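Local coordinates for protein CurM Sulfotransferase (Moorea producta, PDB 4GBM) that probably transfers a sulfonate group from PAPS to an acyl-chain intermediate of curacin biosynthesis, and is captured here with the nucleotide product PAP, at residues S57-P62 against D254-G259; R164-V169 against Q195-S200. The protein carries 2 engineered substitutions. All blocks are in the same frame, centred on the assembly; numbering follows the deposited sequence. Where two conformers were deposited one is given.

After the central strand 35-39 and helix 45-53, the chain reaches 57-62, which includes the outermost strand 58-59 of the five-stranded parallel sheet. It then passes through strands 132-136 and 158-163 before reaching contact 2. There 164-169, the link from strand 158-163 and first turn of helix 166-175, meets helix 189-208 at 195-200 and closes a small loop of 25 residues. Only much later does the loop segment 254-259 return to 57-62, so that contact 1 closes a loop of 191 residues with contact 2 wholly within it. The two do not touch: their centres are 26 Å apart, on opposite sides of the chain's centre, one at the sheet's border and the other beside the nucleotide.

Contact 1 of 2, residues S57-P62 against D254-G259; sequences SLFSPP and DRMTGG
The carbonyl oxygen Met256 O lies 3.6 Å from Pro62 CG and is gripped by two donors from elsewhere in the chain, Arg49 NH1 and Ser264 OG. This buried backbone acceptor is therefore satisfied although no hydrogen bond joins 57-62 to 254-259. Between the segments the contact is apolar, and Met256 supplies more than half of the surface they bury against each other. Its backbone takes up a left-handed helical conformation just where Asp254 OD1 accepts from Met256 N, 3.1 Å away, in an Asx turn. The bond is fairly straight, at 161°.

From this turn the methionine runs across the two prolines toward Phe59, each part of it finding a different partner. Near the root, Met256 CB packs 3.7 Å from Pro62 CD, the two side chains crossing at about a right angle. Farther out, Met256 SD rests 3.9 Å from Pro61 CB. The chain then bends at its last torsion (chi3 -96°), turning the methyl toward the backbone of Pro61 and the far end of the phenyl ring: Met256 CE comes within 3.6 Å of Phe59 CZ and 3.7 Å of Pro61 CA. Met256 SD is 5.0 Å from the Phe59 ring centroid and 48° off its normal, an oblique Met-aromatic contact.

Strand 58-59 hydrogen-bonds through its backbone to strand 132-136, whose Leu133 touches both Phe59 and Pro61. Helix 87-96 packs against Phe59 and Pro61 through Thr91 and against Met256 through Glu94. Helix 45-53 ties both segments through Arg49, which gives NH1 to Met256 O and NH2 to Arg255 O while its own carbonyl oxygen is hydrogen-bonded to Ser60 OG, so the returning loop is fastened to the sheet border with the help of two helices.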
ATOM      1  N   SER A  57      11.737   0.097  14.407  1.00 13.14           N
ATOM      2  CA  SER A  57      10.502   0.364  15.160  1.00 13.44           C
ATOM      3  C   SER A  57       9.247  -0.058  14.411  1.00 12.83           C
ATOM      4  O   SER A  57       8.141   0.015  14.955  1.00 13.56           O
ATOM      5  CB  SER A  57      10.384   1.854  15.500  1.00 14.03           C
ATOM      6  OG  SER A  57      11.442   2.287  16.340  1.00 18.32           O
ATOM      7  N   LEU A  58       9.425  -0.478  13.162  1.00 11.46           N
ATOM      8  CA  LEU A  58       8.298  -0.731  12.262  1.00 10.99           C
ATOM      9  C   LEU A  58       8.319  -2.160  11.748  1.00 11.89           C
ATOM     10  O   LEU A  58       9.371  -2.805  11.710  1.00 14.71           O
ATOM     11  CB  LEU A  58       8.328   0.255  11.082  1.00 10.07           C
ATOM     12  CG  LEU A  58       8.370   1.761  11.396  1.00  9.62           C
ATOM     13  CD1 LEU A  58       8.417   2.566  10.104  1.00 10.21           C
ATOM     14  CD2 LEU A  58       7.188   2.201  12.262  1.00 11.21           C
ATOM     15  N   PHE A  59       7.146  -2.665  11.377  1.00  9.77           N
ATOM     16  CA  PHE A  59       7.048  -3.938  10.683  1.00  9.28           C
ATOM     17  C   PHE A  59       6.171  -3.710   9.471  1.00  9.14           C
ATOM     18  O   PHE A  59       5.012  -3.346   9.616  1.00  8.98           O
ATOM     19  CB  PHE A  59       6.444  -5.025  11.576  1.00 11.37           C
ATOM     20  CG  PHE A  59       6.392  -6.368  10.917  1.00 13.18           C
ATOM     21  CD1 PHE A  59       5.250  -6.781  10.239  1.00 14.68           C
ATOM     22  CD2 PHE A  59       7.500  -7.211  10.945  1.00 18.59           C
ATOM     23  CE1 PHE A  59       5.204  -8.020   9.610  1.00 16.96           C
ATOM     24  CE2 PHE A  59       7.460  -8.459  10.319  1.00 20.81           C
ATOM     25  CZ  PHE A  59       6.310  -8.862   9.652  1.00 19.53           C
ATOM     26  N   SER A  60       6.734  -3.899   8.279  1.00  8.55           N
ATOM     27  CA  SER A  60       6.090  -3.436   7.050  1.00  8.34           C
ATOM     28  C   SER A  60       6.103  -4.535   5.977  1.00  9.95           C
ATOM     29  O   SER A  60       7.026  -4.594   5.151  1.00 10.30           O
ATOM     30  CB  SER A  60       6.803  -2.165   6.568  1.00 10.02           C
ATOM     31  OG  SER A  60       6.136  -1.562   5.482  1.00  9.73           O
ATOM     32  N   PRO A  61       5.092  -5.423   6.001  1.00  9.07           N
ATOM     33  CA  PRO A  61       5.068  -6.603   5.138  1.00  9.95           C
ATOM     34  C   PRO A  61       4.382  -6.372   3.788  1.00 10.23           C
ATOM     35  O   PRO A  61       3.733  -5.342   3.600  1.00 10.26           O
ATOM     36  CB  PRO A  61       4.231  -7.593   5.959  1.00 10.26           C
ATOM     37  CG  PRO A  61       3.226  -6.722   6.646  1.00  8.98           C
ATOM     38  CD  PRO A  61       3.997  -5.454   6.996  1.00  8.72           C
ATOM     39  N   PRO A  62       4.502  -7.345   2.857  1.00 10.64           N
ATOM     40  CA  PRO A  62       3.618  -7.356   1.689  1.00 10.30           C
ATOM     41  C   PRO A  62       2.164  -7.450   2.152  1.00 10.69           C
ATOM     42  O   PRO A  62       1.906  -7.811   3.311  1.00 11.31           O
ATOM     43  CB  PRO A  62       4.009  -8.646   0.947  1.00 11.06           C
ATOM     44  CG  PRO A  62       5.335  -9.051   1.511  1.00 14.03           C
ATOM     45  CD  PRO A  62       5.354  -8.547   2.921  1.00 12.35           C
ATOM     46  N   ASP A 254      16.693  -8.181   4.874  1.00 24.76           N
ATOM     47  CA  ASP A 254      15.489  -8.957   4.581  1.00 25.81           C
ATOM     48  C   ASP A 254      14.274  -8.064   4.774  1.00 24.19           C
ATOM     49  O   ASP A 254      13.900  -7.719   5.900  1.00 26.30           O
ATOM     50  CB  ASP A 254      15.402 -10.211   5.469  1.00 28.35           C
ATOM     51  CG  ASP A 254      14.231 -11.143   5.099  1.00 31.28           C
ATOM     52  OD1 ASP A 254      13.332 -10.765   4.308  1.00 30.61           O
ATOM     53  OD2 ASP A 254      14.208 -12.278   5.623  1.00 35.95           O
ATOM     54  N   ARG A 255      13.672  -7.677   3.657  1.00 19.92           N
ATOM     55  CA  ARG A 255      12.499  -6.811   3.685  1.00 17.60           C
ATOM     56  C   ARG A 255      11.306  -7.486   3.034  1.00 17.15           C
ATOM     57  O   ARG A 255      10.422  -6.822   2.486  1.00 15.24           O
ATOM     58  CB  ARG A 255      12.831  -5.481   3.023  1.00 16.34           C
ATOM     59  CG  ARG A 255      13.962  -4.800   3.759  1.00 16.47           C
ATOM     60  CD  ARG A 255      14.224  -3.432   3.251  1.00 12.71           C
ATOM     61  NE  ARG A 255      15.412  -2.883   3.893  1.00 12.23           N
ATOM     62  CZ  ARG A 255      15.596  -1.598   4.168  1.00 13.79           C
ATOM     63  NH1 ARG A 255      14.662  -0.688   3.875  1.00 12.70           N
ATOM     64  NH2 ARG A 255      16.728  -1.226   4.748  1.00 15.81           N
ATOM     65  N   MET A 256      11.301  -8.817   3.106  1.00 17.74           N
ATOM     66  CA  MET A 256      10.229  -9.645   2.561  1.00 19.55           C
ATOM     67  C   MET A 256      10.002  -9.378   1.076  1.00 19.11           C
ATOM     68  O   MET A 256       8.861  -9.217   0.623  1.00 18.81           O
ATOM     69  CB  MET A 256       8.938  -9.458   3.376  1.00 18.64           C
ATOM     70  CG  MET A 256       9.054  -9.929   4.819  1.00 20.86           C
ATOM     71  SD  MET A 256       7.601  -9.546   5.818  1.00 22.06           S
ATOM     72  CE  MET A 256       8.114  -8.026   6.608  1.00 26.06           C
ATOM     73  N   THR A 257      11.102  -9.301   0.324  1.00 18.77           N
ATOM     74  CA  THR A 257      11.044  -9.190  -1.137  1.00 18.88           C
ATOM     75  C   THR A 257      11.796 -10.348  -1.793  1.00 20.32           C
ATOM     76  O   THR A 257      11.713 -10.544  -3.013  1.00 21.72           O
ATOM     77  CB  THR A 257      11.647  -7.857  -1.654  1.00 17.68           C
ATOM     78  OG1 THR A 257      13.047  -7.818  -1.353  1.00 20.30           O
ATOM     79  CG2 THR A 257      10.965  -6.655  -1.012  1.00 17.41           C
ATOM     80  N   GLY A 258      12.525 -11.111  -0.979  1.00 21.12           N
ATOM     81  CA  GLY A 258      13.385 -12.182  -1.484  1.00 22.43           C
ATOM     82  C   GLY A 258      12.652 -13.487  -1.732  1.00 23.09           C
ATOM     83  O   GLY A 258      11.445 -13.586  -1.502  1.00 23.96           O
ATOM     84  N   GLY A 259      13.396 -14.488  -2.200  1.00 22.69           N
ATOM     85  CA  GLY A 259      12.838 -15.801  -2.516  1.00 22.67           C
ATOM     86  C   GLY A 259      12.009 -15.780  -3.786  1.00 21.08           C
ATOM     87  O   GLY A 259      12.343 -15.078  -4.742  1.00 19.32           O
TER

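Contact 2 of 2, residues R164-V169 against Q195-S200; sequences RHPYSV and QVWAKS. With A3P (adenosine-3'-5'-diphosphate), chain G.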
ATOM      1  N   ARG A 164       0.735  10.190  -6.658  1.00  7.31           N
ATOM      2  CA  ARG A 164       1.604  10.286  -7.830  1.00  7.39           C
ATOM      3  C   ARG A 164       0.834  10.966  -8.959  1.00  7.59           C
ATOM      4  O   ARG A 164      -0.388  10.876  -9.017  1.00  7.65           O
ATOM      5  CB  ARG A 164       2.105   8.898  -8.248  1.00  7.33           C
ATOM      6  CG  ARG A 164       3.151   8.950  -9.359  1.00  7.49           C
ATOM      7  CD  ARG A 164       3.693   7.583  -9.666  1.00  7.92           C
ATOM      8  NE  ARG A 164       4.789   7.677 -10.627  1.00  7.79           N
ATOM      9  CZ  ARG A 164       5.381   6.624 -11.176  1.00  9.45           C
ATOM     10  NH1 ARG A 164       4.946   5.402 -10.895  1.00  9.06           N
ATOM     11  NH2 ARG A 164       6.394   6.792 -12.018  1.00  8.58           N
ATOM     12  N   HIS A 165       1.557  11.652  -9.845  1.00  7.97           N
ATOM     13  CA  HIS A 165       0.944  12.355 -10.957  1.00  8.01           C
ATOM     14  C   HIS A 165       0.039  11.408 -11.749  1.00  8.07           C
ATOM     15  O   HIS A 165       0.431  10.272 -12.035  1.00  8.63           O
ATOM     16  CB  HIS A 165       2.029  12.912 -11.877  1.00  9.11           C
ATOM     17  CG  HIS A 165       1.533  13.943 -12.842  1.00  9.39           C
ATOM     18  ND1 HIS A 165       0.781  13.627 -13.958  1.00 10.00           N
ATOM     19  CD2 HIS A 165       1.695  15.286 -12.864  1.00 10.95           C
ATOM     20  CE1 HIS A 165       0.488  14.736 -14.613  1.00 11.84           C
ATOM     21  NE2 HIS A 165       1.034  15.756 -13.973  1.00  9.88           N
ATOM     22  N   PRO A 166      -1.163  11.871 -12.119  1.00  8.48           N
ATOM     23  CA  PRO A 166      -2.079  10.978 -12.834  1.00  8.48           C
ATOM     24  C   PRO A 166      -1.527  10.437 -14.167  1.00  8.67           C
ATOM     25  O   PRO A 166      -1.827   9.299 -14.528  1.00  8.97           O
ATOM     26  CB  PRO A 166      -3.323  11.859 -13.069  1.00  8.84           C
ATOM     27  CG  PRO A 166      -2.810  13.271 -12.966  1.00  8.91           C
ATOM     28  CD  PRO A 166      -1.753  13.207 -11.905  1.00  8.70           C
ATOM     29  N   TYR A 167      -0.734  11.226 -14.891  1.00  8.79           N
ATOM     30  CA  TYR A 167      -0.186  10.749 -16.174  1.00  9.29           C
ATOM     31  C   TYR A 167       0.693   9.522 -15.945  1.00  9.84           C
ATOM     32  O   TYR A 167       0.631   8.544 -16.699  1.00  9.48           O
ATOM     33  CB  TYR A 167       0.652  11.822 -16.865  1.00 10.44           C
ATOM     34  CG  TYR A 167      -0.076  12.992 -17.487  1.00 11.95           C
ATOM     35  CD1 TYR A 167      -1.450  13.204 -17.298  1.00 12.37           C
ATOM     36  CD2 TYR A 167       0.636  13.922 -18.245  1.00 16.15           C
ATOM     37  CE1 TYR A 167      -2.088  14.308 -17.870  1.00 13.13           C
ATOM     38  CE2 TYR A 167       0.010  15.025 -18.812  1.00 15.79           C
ATOM     39  CZ  TYR A 167      -1.349  15.209 -18.623  1.00 17.87           C
ATOM     40  OH  TYR A 167      -1.960  16.299 -19.190  1.00 18.55           O
ATOM     41  N   SER A 168       1.514   9.578 -14.895  1.00  8.56           N
ATOM     42  CA  SER A 168       2.438   8.495 -14.572  1.00  9.07           C
ATOM     43  C   SER A 168       1.678   7.243 -14.158  1.00  9.25           C
ATOM     44  O   SER A 168       2.012   6.134 -14.589  1.00  9.95           O
ATOM     45  CB  SER A 168       3.391   8.930 -13.460  1.00  9.20           C
ATOM     46  OG  SER A 168       4.093  10.104 -13.828  1.00 10.19           O
ATOM     47  N   VAL A 169       0.660   7.422 -13.317  1.00  8.43           N
ATOM     48  CA  VAL A 169      -0.142   6.295 -12.859  1.00  8.24           C
ATOM     49  C   VAL A 169      -0.889   5.659 -14.027  1.00  8.68           C
ATOM     50  O   VAL A 169      -0.907   4.439 -14.156  1.00  9.02           O
ATOM     51  CB  VAL A 169      -1.120   6.713 -11.747  1.00  8.59           C
ATOM     52  CG1 VAL A 169      -2.135   5.599 -11.461  1.00 10.18           C
ATOM     53  CG2 VAL A 169      -0.336   7.046 -10.478  1.00  8.19           C
ATOM     54  N   GLN A 195     -10.050   6.364 -14.218  1.00 10.34           N
ATOM     55  CA  GLN A 195     -11.101   6.197 -13.213  1.00 11.47           C
ATOM     56  C   GLN A 195     -10.534   5.597 -11.923  1.00 10.13           C
ATOM     57  O   GLN A 195     -10.927   5.996 -10.827  1.00 10.17           O
ATOM     58  CB  GLN A 195     -12.245   5.343 -13.763  1.00 12.58           C
ATOM     59  CG  GLN A 195     -13.373   5.086 -12.774  1.00 17.63           C
ATOM     60  CD  GLN A 195     -14.513   4.299 -13.387  1.00 28.71           C
ATOM     61  OE1 GLN A 195     -15.233   4.797 -14.256  1.00 35.50           O
ATOM     62  NE2 GLN A 195     -14.689   3.063 -12.932  1.00 33.04           N
ATOM     63  N   VAL A 196      -9.605   4.647 -12.042  1.00  9.19           N
ATOM     64  CA  VAL A 196      -8.979   4.064 -10.851  1.00  8.89           C
ATOM     65  C   VAL A 196      -8.201   5.130 -10.063  1.00  8.70           C
ATOM     66  O   VAL A 196      -8.349   5.239  -8.843  1.00  8.88           O
ATOM     67  CB  VAL A 196      -8.087   2.845 -11.198  1.00 10.12           C
ATOM     68  CG1 VAL A 196      -7.276   2.414  -9.994  1.00 10.56           C
ATOM     69  CG2 VAL A 196      -8.953   1.689 -11.673  1.00 10.63           C
ATOM     70  N   TRP A 197      -7.415   5.945 -10.763  1.00  8.52           N
ATOM     71  CA  TRP A 197      -6.668   7.020 -10.109  1.00  8.32           C
ATOM     72  C   TRP A 197      -7.612   8.050  -9.480  1.00  8.40           C
ATOM     73  O   TRP A 197      -7.417   8.459  -8.334  1.00  8.67           O
ATOM     74  CB  TRP A 197      -5.705   7.694 -11.097  1.00  8.73           C
ATOM     75  CG  TRP A 197      -4.838   8.742 -10.450  1.00  8.31           C
ATOM     76  CD1 TRP A 197      -3.616   8.544  -9.865  1.00  9.14           C
ATOM     77  CD2 TRP A 197      -5.123  10.145 -10.318  1.00  8.48           C
ATOM     78  NE1 TRP A 197      -3.127   9.731  -9.373  1.00  8.34           N
ATOM     79  CE2 TRP A 197      -4.031  10.730  -9.636  1.00  9.19           C
ATOM     80  CE3 TRP A 197      -6.197  10.962 -10.710  1.00  9.52           C
ATOM     81  CZ2 TRP A 197      -3.979  12.096  -9.334  1.00  9.21           C
ATOM     82  CZ3 TRP A 197      -6.146  12.319 -10.412  1.00  9.58           C
ATOM     83  CH2 TRP A 197      -5.041  12.873  -9.732  1.00  9.39           C
ATOM     84  N   ALA A 198      -8.648   8.447 -10.224  1.00  8.74           N
ATOM     85  CA  ALA A 198      -9.590   9.468  -9.759  1.00  8.92           C
ATOM     86  C   ALA A 198     -10.410   8.988  -8.563  1.00  9.28           C
ATOM     87  O   ALA A 198     -10.531   9.710  -7.566  1.00 10.13           O
ATOM     88  CB  ALA A 198     -10.515   9.907 -10.902  1.00  9.37           C
ATOM     89  N   LYS A 199     -10.953   7.772  -8.658  1.00  9.69           N
ATOM     90  CA  LYS A 199     -11.793   7.226  -7.587  0.60 10.92           C
ATOM     91  C   LYS A 199     -10.991   6.969  -6.312  1.00 10.51           C
ATOM     92  O   LYS A 199     -11.438   7.331  -5.214  1.00  9.82           O
ATOM     93  CB  LYS A 199     -12.530   5.959  -8.046  0.60 12.33           C
ATOM     94  CG  LYS A 199     -13.321   5.263  -6.948  0.60 14.59           C
ATOM     95  CD  LYS A 199     -14.266   4.208  -7.500  0.60 21.11           C
ATOM     96  CE  LYS A 199     -14.804   3.308  -6.389  0.60 23.70           C
ATOM     97  NZ  LYS A 199     -15.423   4.049  -5.240  0.60 22.35           N
ATOM     98  N   SER A 200      -9.815   6.355  -6.451  1.00  9.60           N
ATOM     99  CA  SER A 200      -8.949   6.075  -5.305  0.50  9.19           C
ATOM    100  C   SER A 200      -8.600   7.365  -4.578  1.00  8.46           C
ATOM    101  O   SER A 200      -8.732   7.463  -3.361  1.00  8.42           O
ATOM    102  CB  SER A 200      -7.668   5.367  -5.749  0.50 10.04           C
ATOM    103  OG  SER A 200      -7.959   4.125  -6.359  0.50 11.07           O
TER
HETATM  104  P1  A3P G 406       6.182   0.969 -13.063  1.00  8.85           P
HETATM  105  O1P A3P G 406       5.014   0.387 -13.817  1.00 10.34           O
HETATM  106  O2P A3P G 406       7.279  -0.029 -12.789  1.00  9.15           O
HETATM  107  O3P A3P G 406       6.647   2.284 -13.621  1.00  9.90           O
HETATM  108  P2  A3P G 406       3.057   0.378  -6.588  1.00  7.32           P
HETATM  109  O4P A3P G 406       2.196   1.348  -5.842  1.00  7.09           O
HETATM  110  O5P A3P G 406       2.330  -0.555  -7.515  1.00  9.94           O
HETATM  111  O6P A3P G 406       4.061  -0.315  -5.706  1.00  6.21           O
HETATM  112  O5' A3P G 406       3.920   1.299  -7.599  1.00  7.15           O
HETATM  113  C5' A3P G 406       4.691   0.673  -8.630  1.00  8.15           C
HETATM  114  C4' A3P G 406       5.563   1.750  -9.226  1.00  7.40           C
HETATM  115  O4' A3P G 406       6.574   2.104  -8.274  1.00  8.11           O
HETATM  116  C3' A3P G 406       6.347   1.266 -10.431  1.00  7.37           C
HETATM  117  O3' A3P G 406       5.533   1.322 -11.613  1.00  7.70           O
HETATM  118  C2' A3P G 406       7.518   2.241 -10.431  1.00  8.91           C
HETATM  119  O2' A3P G 406       7.204   3.420 -11.177  1.00  9.76           O
HETATM  120  C1' A3P G 406       7.700   2.627  -8.967  1.00  8.61           C
HETATM  121  N9  A3P G 406       8.934   2.009  -8.420  1.00  7.38           N
HETATM  122  C8  A3P G 406       9.150   0.710  -8.125  1.00  8.76           C
HETATM  123  N7  A3P G 406      10.416   0.510  -7.672  1.00  8.69           N
HETATM  124  C5  A3P G 406      11.024   1.715  -7.681  1.00  7.18           C
HETATM  125  C6  A3P G 406      12.362   2.245  -7.328  1.00  7.94           C
HETATM  126  N6  A3P G 406      13.318   1.410  -6.851  1.00  8.60           N
HETATM  127  N1  A3P G 406      12.575   3.578  -7.492  1.00  7.82           N
HETATM  128  C2  A3P G 406      11.620   4.418  -7.951  1.00  8.81           C
HETATM  129  N3  A3P G 406      10.380   4.000  -8.284  1.00  7.69           N
HETATM  130  C4  A3P G 406      10.047   2.694  -8.163  1.00  6.37           C
HETATM  131  O   HOH W   1      -1.628   8.506  -6.992  1.00 11.70           O
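Trp197 NE1 donates to Arg164 O across 3.0 Å, the one direct hydrogen bond between the segments. The approach is nearly along the carbonyl axis, but the N-H angle is only 142° and the oxygen is tilted from the indole plane. A water that accepts from Arg164 N also accepts a weak hydrogen bond from Trp197 NE1, so the single indole N-H is shared. Pro166 completes the grip: its CB sits squarely over the six-membered ring, 3.5 Å from the Trp197 centroid and 5° off the normal, a CH-pi contact. At the pyrrole part, Val169 CB approaches Trp197 CD1 to 3.6 Å.

The next shell fixes the helix start. His165 is the N-cap of helix 166-175, and its ND1 accepts in the ring plane from Tyr167 N at 3.0 Å, while NE2 is hydrogen-bonded to Glu309 O, consistent with the proton on NE2. Thr299 and Ile302 of helix 297-305 also touch Trp197.

Fully extended, with CG anti to the backbone N (chi1 -173°), Arg164 leads away from the indole to the nucleotide, where NH1 bonds the ribose hydroxyl A3P O2' at 3.0 Å. Arg42 O and Leu282 O hold the guanidinium too. Tryptophan thus probably helps to position Arg164, which, with A3P-bonded Ser172 in the following helix, is consistent with the family's 3'-phosphate-binding strand-turn-helix.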